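Local coordinates for protein syndapin (PDB 3I2W) that forms a homodimer through its membrane-associated F-BAR domain, the part described here, and probably acts in endocytosis and the internalization of plasma-membrane proteins, at residues S80-K85 against Q246-I251; R46-K51 against K70-E75. All coordinates share one frame; numbering follows the deposited sequence.

How the contacts relate
Helix 63-105 serves both contacts, with a different neighbour in each, as is common in helical bundles. In contact 2 it lies antiparallel to helix 11-58, its predecessor in the sequence; in contact 1, further along, it meets helix 247-260, reached after the long helices of the domain have gone by. The contacts come in series along the chain, with centres about 14 Å apart on the same side of the chain's centre. Arg46 couples them: its NH2 forms a salt bridge of 2.7 Å with Asp81 OD1, and its NE probably hydrogen-bonds Ser80 OG. Ile251 also packs on Glu75, so three helices of the F-BAR domain are joined into one bundle.

Contact 1. Residues S80-K85 against Q246-I251; sequences SDVHMK and QSLPQI
Val82 reaches across from helix 63-105 to Leu248 and Ser247, and these three residues make almost the whole of a small contact, about 83 Å² counting both sides. Val82 contributes the most buried surface. It points toward the partner helix, and with CG1 anti to the backbone N (chi1 160°) the other branch, CG2, does the touching. That methyl lies 4.4 Å from Leu248 CD1, an apolar meeting of one branch with one branch, while the second methyl of the leucine stays farther back.

Leu248 starts out alongside the interface rather than into it, yet the end of its side chain turns nearer. Ser247 approaches the same valine methyl, its OG standing 4.0 Å from Val82 CG2; the two make a van der Waals contact and nothing polar. Ile251 N donates to Ser247 O over 3.0 Å, a helical bond in this first turn, and Ile251 also points toward helix 63-105 but stops just short of contact. With CA atoms of Val82 and Leu248 8.3 Å apart, the helices meet through side chains and not through close backbone approach.

Other faces of both segments meet other neighbours. His83 meets Tyr41 edge-to-face and also Tyr41 of the second subunit, while Pro249 packs on Thr243 of that subunit. Valine and leucine branches meeting between helices, close to residues that touch the other subunit, are what is expected of the elongated helical bundle from which the dimeric F-BAR domain is made.

Contact 2. Residues R46-K51 against K70-E75; sequences RTWSKK and KGVLTE
Trp48 lays its indole against Val72 and Leu73, and this is the apolar half of the contact. With CG anti to the backbone N (chi1 177°), the ring is carried from the flank of helix 11-58 over to helix 63-105. Val72 CG1 comes to the benzo edge, near the ring plane, 3.4 Å from Trp48 CH2, the two side chains crossing at about a right angle. Leu73 takes a face instead: its CD2 lies over the ring, 4.2 Å from Trp48 CZ3. One indole thus meets two successive residues, one at its rim and one above it.

The mixed contacts lie where the backbones run closest, the CA atoms of Ser49 and Leu73 being 5.1 Å apart, an approach that the small serine suits. Ser49 OG packs 3.6 Å from Leu73 CB, and Leu73 CD1 sits 3.8 Å from Ser49 O. The serine hydroxyl finds its polar partner further along the opposing helix, in a hydrogen bond with Glu77 OE1, and Leu73 O is met by Ser76 OG. The segment axes come within 9.4 Å and run antiparallel at 156°.

Two charged side chains of these segments find partners in the second subunit. Glu75 is bridged to Arg34 of that subunit and also hydrogen-bonded to Tyr252 of its own chain, while Lys51 pairs with Glu33 of the second subunit.

The chemistry implies a division of labour: apolar surface joins the two helices whose adjoining ends and connecting turn supply the sodium site, the ion lying about 11 Å from the Leu73 side chain, whereas the charges of Glu75 and Lys51 are matched across the dimer.

Contact 1. Residues S80-K85 against Q246-I251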
loop_
_atom_site.group_PDB
_atom_site.type_symbol
_atom_site.label_atom_id
_atom_site.label_comp_id
_atom_site.label_asym_id
_atom_site.label_seq_id
_atom_site.Cartn_x
_atom_site.Cartn_y
_atom_site.Cartn_z
ATOM N N SER B 80 -4.004 4.588 10.448
ATOM C CA SER B 80 -2.596 4.582 10.295
ATOM C C SER B 80 -1.962 3.677 11.347
ATOM O O SER B 80 -0.989 3.002 11.077
ATOM C CB SER B 80 -2.012 5.996 10.391
ATOM O OG SER B 80 -1.917 6.401 11.742
ATOM N N ASP B 81 -2.489 3.646 12.550
ATOM C CA ASP B 81 -1.915 2.748 13.508
ATOM C C ASP B 81 -2.077 1.289 13.084
ATOM O O ASP B 81 -1.106 0.467 13.106
ATOM C CB ASP B 81 -2.594 2.911 14.824
ATOM C CG ASP B 81 -2.331 4.246 15.448
ATOM O OD1 ASP B 81 -1.335 4.932 15.056
ATOM O OD2 ASP B 81 -3.164 4.604 16.334
ATOM N N VAL B 82 -3.296 0.928 12.735
ATOM C CA VAL B 82 -3.473 -0.369 12.153
ATOM C C VAL B 82 -2.355 -0.625 11.136
ATOM O O VAL B 82 -1.677 -1.651 11.190
ATOM C CB VAL B 82 -4.842 -0.481 11.495
ATOM C CG1 VAL B 82 -4.881 -1.604 10.473
ATOM C CG2 VAL B 82 -5.889 -0.607 12.567
ATOM N N HIS B 83 -2.137 0.289 10.206
ATOM C CA HIS B 83 -1.175 -0.108 9.209
ATOM C C HIS B 83 0.262 -0.151 9.738
ATOM O O HIS B 83 1.023 -0.946 9.238
ATOM C CB HIS B 83 -1.328 0.650 7.896
ATOM C CG HIS B 83 -2.513 0.225 7.090
ATOM N ND1 HIS B 83 -3.808 0.562 7.430
ATOM C CD2 HIS B 83 -2.605 -0.506 5.960
ATOM C CE1 HIS B 83 -4.648 0.027 6.566
ATOM N NE2 HIS B 83 -3.935 -0.617 5.658
HETATM N N MSE B 84 0.614 0.624 10.772
HETATM C CA MSE B 84 1.947 0.580 11.369
HETATM C C MSE B 84 2.198 -0.726 12.054
HETATM O O MSE B 84 3.318 -1.194 12.113
HETATM C CB MSE B 84 2.134 1.663 12.401
HETATM C CG MSE B 84 2.594 3.007 11.827
HETATM SE SE MSE B 84 4.153 3.002 10.582
HETATM C CE MSE B 84 5.555 3.726 11.772
ATOM N N LYS B 85 1.135 -1.305 12.591
ATOM C CA LYS B 85 1.197 -2.518 13.337
ATOM C C LYS B 85 1.341 -3.643 12.347
ATOM O O LYS B 85 1.946 -4.650 12.660
ATOM C CB LYS B 85 -0.090 -2.690 14.135
ATOM C CG LYS B 85 0.139 -3.095 15.578
ATOM C CD LYS B 85 -0.937 -4.089 16.113
ATOM C CE LYS B 85 -0.567 -5.571 15.785
ATOM N NZ LYS B 85 -1.474 -6.627 16.349
ATOM N N GLN B 246 -9.330 -6.128 15.531
ATOM C CA GLN B 246 -10.577 -6.030 16.336
ATOM C C GLN B 246 -11.052 -4.633 16.594
ATOM O O GLN B 246 -12.189 -4.410 16.951
ATOM C CB GLN B 246 -10.427 -6.744 17.640
ATOM C CG GLN B 246 -10.686 -8.204 17.414
ATOM C CD GLN B 246 -9.845 -9.072 18.310
ATOM O OE1 GLN B 246 -9.270 -10.075 17.853
ATOM N NE2 GLN B 246 -9.752 -8.700 19.603
ATOM N N SER B 247 -10.161 -3.701 16.322
ATOM C CA SER B 247 -10.377 -2.327 16.547
ATOM C C SER B 247 -11.145 -1.688 15.385
ATOM O O SER B 247 -11.915 -0.752 15.586
ATOM C CB SER B 247 -9.024 -1.684 16.753
ATOM O OG SER B 247 -8.332 -1.599 15.530
ATOM N N LEU B 248 -10.954 -2.192 14.179
ATOM C CA LEU B 248 -11.633 -1.687 13.000
ATOM C C LEU B 248 -13.109 -1.301 13.236
ATOM O O LEU B 248 -13.454 -0.132 13.105
ATOM C CB LEU B 248 -11.503 -2.714 11.889
ATOM C CG LEU B 248 -11.031 -2.187 10.570
ATOM C CD1 LEU B 248 -9.922 -1.275 10.872
ATOM C CD2 LEU B 248 -10.516 -3.326 9.832
ATOM N N PRO B 249 -13.979 -2.263 13.620
ATOM C CA PRO B 249 -15.354 -1.843 13.921
ATOM C C PRO B 249 -15.381 -0.625 14.820
ATOM O O PRO B 249 -16.042 0.338 14.521
ATOM C CB PRO B 249 -15.953 -3.067 14.640
ATOM C CG PRO B 249 -15.233 -4.151 14.081
ATOM C CD PRO B 249 -13.797 -3.656 14.054
ATOM N N GLN B 250 -14.605 -0.642 15.883
ATOM C CA GLN B 250 -14.667 0.434 16.835
ATOM C C GLN B 250 -14.286 1.840 16.239
ATOM O O GLN B 250 -15.026 2.764 16.417
ATOM C CB GLN B 250 -13.806 0.055 18.000
ATOM C CG GLN B 250 -13.877 1.013 19.180
ATOM C CD GLN B 250 -12.629 0.907 20.091
ATOM O OE1 GLN B 250 -11.913 -0.126 20.101
ATOM N NE2 GLN B 250 -12.366 1.975 20.850
ATOM N N ILE B 251 -13.151 1.992 15.549
ATOM C CA ILE B 251 -12.836 3.160 14.727
ATOM C C ILE B 251 -14.034 3.809 13.990
ATOM O O ILE B 251 -14.238 5.003 14.121
ATOM C CB ILE B 251 -11.794 2.790 13.683
ATOM C CG1 ILE B 251 -10.445 2.785 14.301
ATOM C CG2 ILE B 251 -11.731 3.804 12.581
ATOM C CD1 ILE B 251 -9.821 1.488 14.309
#

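Contact 2. Residues R46-K51 against K70-E75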
loop_
_atom_site.group_PDB
_atom_site.type_symbol
_atom_site.label_atom_id
_atom_site.label_comp_id
_atom_site.label_asym_id
_atom_site.label_seq_id
_atom_site.Cartn_x
_atom_site.Cartn_y
_atom_site.Cartn_z
ATOM N N ARG B 46 -0.927 10.359 8.163
ATOM C CA ARG B 46 -0.653 11.143 9.310
ATOM C C ARG B 46 -0.264 12.584 8.850
ATOM O O ARG B 46 -0.625 13.582 9.454
ATOM C CB ARG B 46 0.457 10.464 10.083
ATOM C CG ARG B 46 -0.078 9.531 11.126
ATOM C CD ARG B 46 1.065 8.679 11.709
ATOM N NE ARG B 46 0.606 7.434 12.352
ATOM C CZ ARG B 46 1.371 6.599 13.068
ATOM N NH1 ARG B 46 2.674 6.818 13.243
ATOM N NH2 ARG B 46 0.828 5.533 13.611
ATOM N N THR B 47 0.473 12.678 7.757
ATOM C CA THR B 47 0.873 13.954 7.268
ATOM C C THR B 47 -0.397 14.740 6.949
ATOM O O THR B 47 -0.493 15.905 7.254
ATOM C CB THR B 47 1.714 13.707 6.034
ATOM O OG1 THR B 47 2.748 12.844 6.445
ATOM C CG2 THR B 47 2.320 14.953 5.473
ATOM N N TRP B 48 -1.364 14.052 6.364
ATOM C CA TRP B 48 -2.561 14.645 5.896
ATOM C C TRP B 48 -3.331 15.152 7.068
ATOM O O TRP B 48 -3.796 16.287 7.097
ATOM C CB TRP B 48 -3.370 13.565 5.201
ATOM C CG TRP B 48 -4.697 13.968 4.707
ATOM C CD1 TRP B 48 -4.956 14.705 3.625
ATOM C CD2 TRP B 48 -5.957 13.578 5.242
ATOM N NE1 TRP B 48 -6.324 14.831 3.442
ATOM C CE2 TRP B 48 -6.948 14.123 4.426
ATOM C CE3 TRP B 48 -6.339 12.791 6.314
ATOM C CZ2 TRP B 48 -8.286 13.935 4.661
ATOM C CZ3 TRP B 48 -7.680 12.594 6.536
ATOM C CH2 TRP B 48 -8.633 13.166 5.719
ATOM N N SER B 49 -3.496 14.284 8.038
ATOM C CA SER B 49 -4.206 14.628 9.181
ATOM C C SER B 49 -3.540 15.777 9.954
ATOM O O SER B 49 -4.206 16.534 10.607
ATOM C CB SER B 49 -4.259 13.417 10.025
ATOM O OG SER B 49 -4.652 13.834 11.298
ATOM N N LYS B 50 -2.223 15.897 9.905
ATOM C CA LYS B 50 -1.571 16.978 10.625
ATOM C C LYS B 50 -1.918 18.309 9.906
ATOM O O LYS B 50 -2.253 19.346 10.531
ATOM C CB LYS B 50 -0.070 16.725 10.714
ATOM C CG LYS B 50 0.730 17.701 11.591
ATOM C CD LYS B 50 2.079 17.056 12.100
ATOM C CE LYS B 50 1.853 16.103 13.360
ATOM N NZ LYS B 50 2.405 14.682 13.274
ATOM N N LYS B 51 -1.871 18.229 8.582
ATOM C CA LYS B 51 -2.094 19.355 7.725
ATOM C C LYS B 51 -3.521 19.890 7.889
ATOM O O LYS B 51 -3.704 21.008 8.250
ATOM C CB LYS B 51 -1.816 18.934 6.317
ATOM C CG LYS B 51 -2.350 19.861 5.351
ATOM C CD LYS B 51 -1.891 19.562 3.977
ATOM C CE LYS B 51 -2.747 20.267 2.996
ATOM N NZ LYS B 51 -2.336 20.002 1.608
ATOM N N LYS B 70 -13.413 17.111 12.388
ATOM C CA LYS B 70 -12.197 16.548 13.003
ATOM C C LYS B 70 -12.264 15.031 13.157
ATOM O O LYS B 70 -11.257 14.339 13.037
ATOM C CB LYS B 70 -11.926 17.136 14.356
ATOM C CG LYS B 70 -11.763 18.581 14.377
ATOM C CD LYS B 70 -10.363 18.975 14.196
ATOM C CE LYS B 70 -10.048 20.185 15.083
ATOM N NZ LYS B 70 -10.442 19.951 16.514
ATOM N N GLY B 71 -13.442 14.515 13.436
ATOM C CA GLY B 71 -13.655 13.084 13.337
ATOM C C GLY B 71 -12.923 12.359 12.211
ATOM O O GLY B 71 -12.417 11.257 12.406
ATOM N N VAL B 72 -12.860 12.968 11.043
ATOM C CA VAL B 72 -12.259 12.304 9.922
ATOM C C VAL B 72 -10.760 12.156 10.190
ATOM O O VAL B 72 -10.188 11.165 9.862
ATOM C CB VAL B 72 -12.546 13.101 8.633
ATOM C CG1 VAL B 72 -11.449 13.000 7.684
ATOM C CG2 VAL B 72 -13.700 12.555 7.979
ATOM N N LEU B 73 -10.141 13.159 10.797
ATOM C CA LEU B 73 -8.704 13.158 11.064
ATOM C C LEU B 73 -8.357 12.127 12.140
ATOM O O LEU B 73 -7.323 11.473 12.091
ATOM C CB LEU B 73 -8.224 14.559 11.483
ATOM C CG LEU B 73 -8.677 15.823 10.694
ATOM C CD1 LEU B 73 -7.946 17.003 11.216
ATOM C CD2 LEU B 73 -8.468 15.815 9.181
ATOM N N THR B 74 -9.220 11.995 13.126
ATOM C CA THR B 74 -9.078 10.943 14.096
ATOM C C THR B 74 -9.163 9.551 13.430
ATOM O O THR B 74 -8.342 8.727 13.717
ATOM C CB THR B 74 -10.095 11.153 15.216
ATOM O OG1 THR B 74 -9.519 12.072 16.139
ATOM C CG2 THR B 74 -10.422 9.885 15.947
ATOM N N GLU B 75 -10.142 9.334 12.536
ATOM C CA GLU B 75 -10.279 8.110 11.724
ATOM C C GLU B 75 -8.973 7.701 11.063
ATOM O O GLU B 75 -8.509 6.576 11.205
ATOM C CB GLU B 75 -11.260 8.308 10.601
ATOM C CG GLU B 75 -11.546 7.051 9.896
ATOM C CD GLU B 75 -10.905 6.873 8.493
ATOM O OE1 GLU B 75 -10.265 7.797 7.917
ATOM O OE2 GLU B 75 -11.114 5.739 7.960
#